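Local coordinates for type III effector XopAI (Xanthomonas citri, PDB 6K93), which is an effector with a mono-ADP-ribosyltransferase fold whose transferase domain probably binds arginine-containing peptides, at residues A[97-102]-A[190-195]; A[129-132]-A[138-141]; A[212-217]-A[274-279]. All coordinates share one frame; numbering follows the deposited sequence.

Interaction 1. Residues A[97-102]-A[190-195]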
# COMPACT_ATOMS: atom_id res chain seq x y z
N LYS A 97 -18.54 -5.74 5.94
CA LYS A 97 -18.35 -5.33 7.33
C LYS A 97 -16.87 -5.31 7.71
O LYS A 97 -16.42 -4.41 8.42
CB LYS A 97 -19.12 -6.27 8.27
CG LYS A 97 -18.96 -5.92 9.74
CD LYS A 97 -19.96 -6.69 10.59
CE LYS A 97 -20.10 -6.09 11.99
NZ LYS A 97 -21.29 -6.62 12.73
N GLN A 98 -16.10 -6.29 7.23
CA GLN A 98 -14.66 -6.26 7.52
C GLN A 98 -14.01 -5.00 6.98
O GLN A 98 -13.15 -4.41 7.63
CB GLN A 98 -13.97 -7.47 6.90
CG GLN A 98 -14.24 -8.76 7.59
CD GLN A 98 -13.33 -9.83 7.06
OE1 GLN A 98 -12.11 -9.70 7.11
NE2 GLN A 98 -13.93 -10.89 6.52
N LYS A 99 -14.37 -4.61 5.76
CA LYS A 99 -13.82 -3.42 5.14
C LYS A 99 -14.22 -2.17 5.92
O LYS A 99 -13.39 -1.29 6.17
CB LYS A 99 -14.30 -3.35 3.71
CG LYS A 99 -13.92 -2.14 2.96
CD LYS A 99 -14.51 -2.28 1.58
CE LYS A 99 -14.56 -0.97 0.85
NZ LYS A 99 -15.47 -1.11 -0.33
N LYS A 100 -15.49 -2.09 6.34
CA LYS A 100 -15.93 -0.95 7.14
C LYS A 100 -15.15 -0.88 8.45
O LYS A 100 -14.66 0.19 8.83
CB LYS A 100 -17.43 -1.05 7.40
CG LYS A 100 -17.96 -0.00 8.36
CD LYS A 100 -19.47 -0.11 8.46
CE LYS A 100 -20.05 0.98 9.32
NZ LYS A 100 -21.53 0.87 9.40
N GLN A 101 -15.00 -2.03 9.14
CA GLN A 101 -14.26 -2.03 10.40
C GLN A 101 -12.79 -1.65 10.18
O GLN A 101 -12.20 -0.92 11.00
CB GLN A 101 -14.37 -3.40 11.05
CG GLN A 101 -15.78 -3.65 11.63
CD GLN A 101 -15.99 -5.07 12.11
OE1 GLN A 101 -15.25 -5.98 11.74
NE2 GLN A 101 -17.01 -5.27 12.94
N LEU A 102 -12.17 -2.13 9.09
CA LEU A 102 -10.79 -1.76 8.84
C LEU A 102 -10.65 -0.25 8.59
O LEU A 102 -9.76 0.40 9.14
CB LEU A 102 -10.22 -2.55 7.67
CG LEU A 102 -8.76 -2.25 7.35
CD1 LEU A 102 -7.85 -2.36 8.57
CD2 LEU A 102 -8.28 -3.20 6.26
N ALA A 190 -15.17 -0.06 -3.97
CA ALA A 190 -14.48 -1.29 -4.33
C ALA A 190 -15.17 -2.51 -3.75
O ALA A 190 -15.79 -2.44 -2.69
CB ALA A 190 -13.02 -1.25 -3.85
N ARG A 191 -15.05 -3.62 -4.47
CA ARG A 191 -15.52 -4.92 -3.98
C ARG A 191 -14.39 -5.51 -3.16
O ARG A 191 -13.33 -5.82 -3.72
CB ARG A 191 -15.87 -5.84 -5.14
CG ARG A 191 -17.15 -5.49 -5.89
CD ARG A 191 -17.56 -6.64 -6.83
NE ARG A 191 -17.03 -7.94 -6.38
CZ ARG A 191 -17.68 -8.78 -5.59
NH1 ARG A 191 -18.90 -8.49 -5.16
NH2 ARG A 191 -17.12 -9.93 -5.23
N PRO A 192 -14.52 -5.65 -1.84
CA PRO A 192 -13.38 -6.11 -1.05
C PRO A 192 -13.15 -7.60 -1.23
O PRO A 192 -14.06 -8.36 -1.57
CB PRO A 192 -13.78 -5.77 0.39
CG PRO A 192 -15.23 -5.90 0.40
CD PRO A 192 -15.71 -5.45 -0.99
N THR A 193 -11.90 -7.99 -1.05
CA THR A 193 -11.56 -9.40 -0.96
C THR A 193 -10.83 -9.64 0.35
O THR A 193 -10.19 -8.74 0.90
CB THR A 193 -10.66 -9.86 -2.13
OG1 THR A 193 -9.38 -9.23 -2.05
CG2 THR A 193 -11.32 -9.53 -3.46
N ALA A 194 -10.92 -10.87 0.83
CA ALA A 194 -10.15 -11.24 2.01
C ALA A 194 -8.66 -11.05 1.78
O ALA A 194 -7.94 -10.59 2.68
CB ALA A 194 -10.43 -12.70 2.40
N HIS A 195 -8.17 -11.41 0.60
CA HIS A 195 -6.75 -11.27 0.31
C HIS A 195 -6.32 -9.80 0.39
O HIS A 195 -5.27 -9.47 0.98
CB HIS A 195 -6.42 -11.83 -1.06
CG HIS A 195 -6.59 -13.30 -1.14
ND1 HIS A 195 -7.83 -13.90 -1.06
CD2 HIS A 195 -5.69 -14.30 -1.27
CE1 HIS A 195 -7.66 -15.21 -1.13
NE2 HIS A 195 -6.38 -15.48 -1.27
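Lys99, on helix 95-109 of this protein with a mono-ADP-ribosyltransferase fold, reaches along the loop that leads into helix 194-209. Its side chain crosses the ring of Pro192 at about a right angle. The methylene chain does the touching there: CD of Lys99 lies 3.8 Å from CB of Pro192. CG of the same proline ring is almost as near to this CD atom, at 3.9 Å. Lys99 has CG anti to its own N (chi1 175°), and the chain stays extended beyond it. This carries the ammonium past the proline to the backbone of Ala190. The apolar part of the lysine is therefore spent on the ring and the charged end on a carbonyl. Pro192 also touches Leu95, one turn before Lys99 on helix 95-109. Lys188 O gives NZ a second acceptor, and Glu187 O a weak third one. The lysine thus ties helix 95-109 to the polypeptide just before helix 194-209. Thr193 takes the N-cap position of that helix, with its OG1 on Gly196 N. At Ala190 the C=O...N angle is 136° and the donor tilts 25° from the carbonyl plane. NZ of Lys99 donates to Ala190 O over 2.7 Å.

Interaction 2. Residues A[129-132]-A[138-141]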
# COMPACT_ATOMS: atom_id res chain seq x y z
N THR A 129 -1.54 -17.86 -1.31
CA THR A 129 -2.69 -18.39 -2.04
C THR A 129 -3.20 -17.45 -3.13
O THR A 129 -4.23 -17.74 -3.75
CB THR A 129 -3.85 -18.68 -1.07
OG1 THR A 129 -4.35 -17.46 -0.52
CG2 THR A 129 -3.43 -19.62 0.03
N LEU A 130 -2.53 -16.32 -3.37
CA LEU A 130 -3.09 -15.27 -4.21
C LEU A 130 -3.35 -15.74 -5.63
O LEU A 130 -4.27 -15.25 -6.29
CB LEU A 130 -2.15 -14.08 -4.22
CG LEU A 130 -2.70 -12.80 -4.86
CD1 LEU A 130 -3.89 -12.30 -4.06
CD2 LEU A 130 -1.63 -11.76 -4.94
N TRP A 131 -2.54 -16.67 -6.13
CA TRP A 131 -2.63 -17.12 -7.51
C TRP A 131 -3.39 -18.43 -7.65
O TRP A 131 -3.43 -19.00 -8.75
CB TRP A 131 -1.23 -17.29 -8.08
CG TRP A 131 -0.51 -16.03 -8.37
CD1 TRP A 131 -0.83 -14.78 -7.93
CD2 TRP A 131 0.66 -15.89 -9.17
NE1 TRP A 131 0.07 -13.86 -8.42
CE2 TRP A 131 1.00 -14.53 -9.18
CE3 TRP A 131 1.46 -16.79 -9.88
CZ2 TRP A 131 2.11 -14.04 -9.88
CZ3 TRP A 131 2.55 -16.31 -10.57
CH2 TRP A 131 2.87 -14.95 -10.56
N GLY A 132 -3.97 -18.94 -6.58
CA GLY A 132 -4.65 -20.21 -6.66
C GLY A 132 -3.81 -21.36 -6.11
O GLY A 132 -2.60 -21.26 -5.87
N GLU A 138 5.27 -22.79 -5.16
CA GLU A 138 6.18 -21.77 -5.67
C GLU A 138 6.12 -20.52 -4.81
O GLU A 138 7.16 -19.94 -4.47
CB GLU A 138 5.82 -21.45 -7.14
CG GLU A 138 6.36 -20.16 -7.71
CD GLU A 138 5.72 -19.81 -9.06
OE1 GLU A 138 5.62 -18.61 -9.39
OE2 GLU A 138 5.32 -20.74 -9.79
N ARG A 139 4.90 -20.09 -4.44
CA ARG A 139 4.73 -18.86 -3.69
C ARG A 139 5.14 -19.01 -2.24
O ARG A 139 5.57 -18.04 -1.60
CB ARG A 139 3.31 -18.37 -3.84
CG ARG A 139 3.08 -17.92 -5.29
CD ARG A 139 1.75 -17.24 -5.53
NE ARG A 139 1.57 -16.00 -4.79
CZ ARG A 139 1.96 -14.79 -5.20
NH1 ARG A 139 2.58 -14.64 -6.36
NH2 ARG A 139 1.72 -13.74 -4.42
N GLN A 140 5.08 -20.23 -1.70
CA GLN A 140 5.66 -20.48 -0.39
C GLN A 140 7.17 -20.25 -0.41
O GLN A 140 7.73 -19.68 0.52
CB GLN A 140 5.36 -21.91 0.05
CG GLN A 140 6.04 -22.29 1.31
CD GLN A 140 5.20 -23.26 2.10
OE1 GLN A 140 5.53 -24.44 2.19
NE2 GLN A 140 4.09 -22.77 2.65
N GLN A 141 7.84 -20.72 -1.46
CA GLN A 141 9.28 -20.49 -1.57
C GLN A 141 9.56 -19.00 -1.69
O GLN A 141 10.50 -18.48 -1.05
CB GLN A 141 9.83 -21.24 -2.78
CG GLN A 141 9.88 -22.74 -2.57
CD GLN A 141 10.62 -23.12 -1.30
OE1 GLN A 141 11.78 -22.74 -1.12
NE2 GLN A 141 9.95 -23.83 -0.41
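NH2 of Arg139 is held by a salt bridge to Asp178 OD2 and packs on Leu130, with CB and CD2 of that leucine each 3.9 Å away. NE of the same side chain donates to Leu127 O, near the end of helix 117-128. Arg139 stands at the start of helix 136-156. One flat side of its guanidinium rests on the indole of Trp131, which belongs to the type I beta turn 129-132. This is a cation-pi stack. CZ of Arg139 stands 3.9 Å from the centroid of the five-membered ring of Trp131, only 13° off the ring normal. The two planes are not quite parallel and meet at 28°. NH1 comes lowest over the indole, 3.2 Å from CE2 of Trp131, and is offset toward the rim of the ring system. NH1 also lies near the indole NE1, but both are donors and no hydrogen bond joins them. The aliphatic part adds to the stack. CD of Arg139 sits over the five-membered ring of Trp131 in a CH-pi contact, 4.2 Å from its centroid. The bend at chi3 (63°) turns the guanidinium so that it can lie on the ring after CD has met it.

Tyr135, beyond the two segments, meets Trp131 edge-to-face. Glu138 stays at the margin of the contact, with OE1 4.0 Å from CZ3 of Trp131. The turn itself is closed by Gly132 N bonding to Thr129 O.

Arg139 thus pins the connection between two successive helices of the chain. The aromatic face, the backbone carbonyl and the carboxylate share one buried arginine, and together they would be expected to favour its positive charge and limit its rotation.

Interaction 3. Residues A[212-217]-A[274-279]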
# COMPACT_ATOMS: atom_id res chain seq x y z
N GLU A 212 11.11 7.60 11.44
CA GLU A 212 10.89 8.87 10.77
C GLU A 212 11.96 9.19 9.73
O GLU A 212 11.70 9.95 8.79
CB GLU A 212 10.78 9.99 11.81
CG GLU A 212 10.69 11.41 11.26
CD GLU A 212 9.48 11.68 10.37
OE1 GLU A 212 8.58 10.82 10.22
OE2 GLU A 212 9.44 12.79 9.81
N GLU A 213 13.14 8.60 9.83
CA GLU A 213 14.14 8.86 8.80
C GLU A 213 13.73 8.31 7.43
O GLU A 213 14.34 8.69 6.43
CB GLU A 213 15.50 8.30 9.23
CG GLU A 213 15.48 6.84 9.63
CD GLU A 213 15.45 6.63 11.13
OE1 GLU A 213 14.68 7.32 11.84
OE2 GLU A 213 16.19 5.75 11.61
N TYR A 214 12.72 7.43 7.37
CA TYR A 214 12.19 6.95 6.11
C TYR A 214 11.16 7.89 5.50
O TYR A 214 10.77 7.68 4.35
CB TYR A 214 11.58 5.54 6.28
CG TYR A 214 12.66 4.49 6.38
CD1 TYR A 214 13.34 4.29 7.58
CD2 TYR A 214 13.05 3.74 5.28
CE1 TYR A 214 14.36 3.35 7.68
CE2 TYR A 214 14.07 2.81 5.38
CZ TYR A 214 14.71 2.62 6.57
OH TYR A 214 15.73 1.69 6.64
N SER A 215 10.73 8.92 6.22
CA SER A 215 9.82 9.91 5.64
C SER A 215 10.55 10.75 4.61
O SER A 215 11.70 11.14 4.80
CB SER A 215 9.25 10.82 6.72
OG SER A 215 8.39 10.13 7.58
N TYR A 216 9.85 11.07 3.53
CA TYR A 216 10.36 11.95 2.49
C TYR A 216 9.69 13.31 2.60
O TYR A 216 8.46 13.40 2.62
CB TYR A 216 10.10 11.37 1.10
CG TYR A 216 10.76 12.22 0.04
CD1 TYR A 216 12.13 12.31 -0.04
CD2 TYR A 216 10.00 12.95 -0.86
CE1 TYR A 216 12.73 13.08 -0.99
CE2 TYR A 216 10.59 13.73 -1.82
CZ TYR A 216 11.96 13.79 -1.88
OH TYR A 216 12.56 14.59 -2.82
N GLN A 217 10.51 14.37 2.68
CA GLN A 217 10.02 15.73 2.66
C GLN A 217 10.39 16.32 1.30
O GLN A 217 11.57 16.59 1.03
CB GLN A 217 10.61 16.56 3.79
CG GLN A 217 10.09 16.13 5.13
CD GLN A 217 10.98 15.09 5.74
OE1 GLN A 217 12.20 15.17 5.65
NE2 GLN A 217 10.37 14.08 6.35
N ILE A 274 10.23 3.63 0.16
CA ILE A 274 10.26 2.18 0.23
C ILE A 274 11.24 1.56 -0.76
O ILE A 274 11.23 0.33 -0.94
CB ILE A 274 8.85 1.59 0.07
CG1 ILE A 274 8.25 1.87 -1.31
CG2 ILE A 274 7.93 2.15 1.15
CD1 ILE A 274 6.99 0.99 -1.59
N SER A 275 12.12 2.36 -1.34
CA SER A 275 13.13 1.83 -2.27
C SER A 275 14.00 0.75 -1.62
O SER A 275 14.40 -0.21 -2.30
CB SER A 275 14.00 2.97 -2.81
OG SER A 275 14.64 3.70 -1.77
N MET A 276 14.28 0.86 -0.33
CA MET A 276 15.06 -0.16 0.36
C MET A 276 14.41 -1.55 0.31
O MET A 276 15.11 -2.57 0.41
CB MET A 276 15.25 0.25 1.83
CG MET A 276 16.12 1.46 2.06
SD MET A 276 17.64 0.92 2.87
CE MET A 276 16.99 0.23 4.39
N PHE A 277 13.07 -1.60 0.18
CA PHE A 277 12.32 -2.85 0.27
C PHE A 277 11.83 -3.33 -1.07
O PHE A 277 11.41 -4.47 -1.19
CB PHE A 277 11.15 -2.66 1.24
CG PHE A 277 11.56 -1.94 2.47
CD1 PHE A 277 12.42 -2.55 3.35
CD2 PHE A 277 11.15 -0.65 2.71
CE1 PHE A 277 12.86 -1.89 4.48
CE2 PHE A 277 11.56 0.02 3.84
CZ PHE A 277 12.43 -0.58 4.72
N SER A 278 11.92 -2.49 -2.09
CA SER A 278 11.31 -2.76 -3.37
C SER A 278 12.07 -3.82 -4.15
O SER A 278 13.30 -3.97 -4.03
CB SER A 278 11.28 -1.47 -4.19
OG SER A 278 10.67 -1.67 -5.44
N GLU A 279 11.33 -4.54 -4.98
CA GLU A 279 11.89 -5.44 -5.97
C GLU A 279 12.44 -4.74 -7.18
O GLU A 279 13.08 -5.39 -8.01
CB GLU A 279 10.82 -6.45 -6.42
CG GLU A 279 10.48 -7.38 -5.34
CD GLU A 279 10.05 -8.74 -5.82
OE1 GLU A 279 9.83 -8.94 -7.03
OE2 GLU A 279 9.92 -9.58 -4.93
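Tyr214 meets Met276 and Phe277 where two loops of the mono-ADP-ribosyltransferase fold come together. One loop joins helix 194-209 to strand 218-224, and the other joins strand 272-273 to strand 285-288. The phenol and the phenyl ring are nearly parallel, at 26°, but slid apart. Their centroids are 5.9 Å apart and the rings barely overlap. The touch is at their rims, with CE2 of Tyr214 3.8 Å from CZ of Phe277. The side chain of Met276 crosses that of Tyr214 at about a right angle. Met276 CB lies over the centre of the Phe277 ring, 4.0 Å above the plane. Bends at chi2 (-112°) and chi3 then bring the methionine methyl to the edge of the phenol, in the ring plane.

The second shell holds this group in place. The backbone of Tyr214 bonds to Arg273, next to the second loop, and Phe277 N bonds to Ile274 O. Phe277 is backed by Leu168 and Leu171 of helix 165-174 and by Met150 and Met153 of helix 136-156. Ser215 OG donates to Glu212 OE1 and also has Lys272 NZ as a partner. At the phenol tip, OH of Tyr214 is hydrogen-bonded to Glu159 OE2.

Overall arrangement
Interaction 2 is nested inside the long loop of chain that interaction 1 closes, and the two touch although their centres are 21 Å apart. His195 NE2 lies 2.9 Å from Thr129 OG1, a probable hydrogen bond, and His195 CD2 packs against Leu130 CD1. The start of helix 194-209 is thus joined to the turn after helix 117-128. Interaction 3 comes later in the chain and touches neither. It lies across the centre of the chain from interaction 1, with centres about 27 Å apart, while its nearest atoms to interaction 2 are about 9 Å away. Helix 136-156 still connects these two: it carries Arg139, and farther along it packs on Phe277.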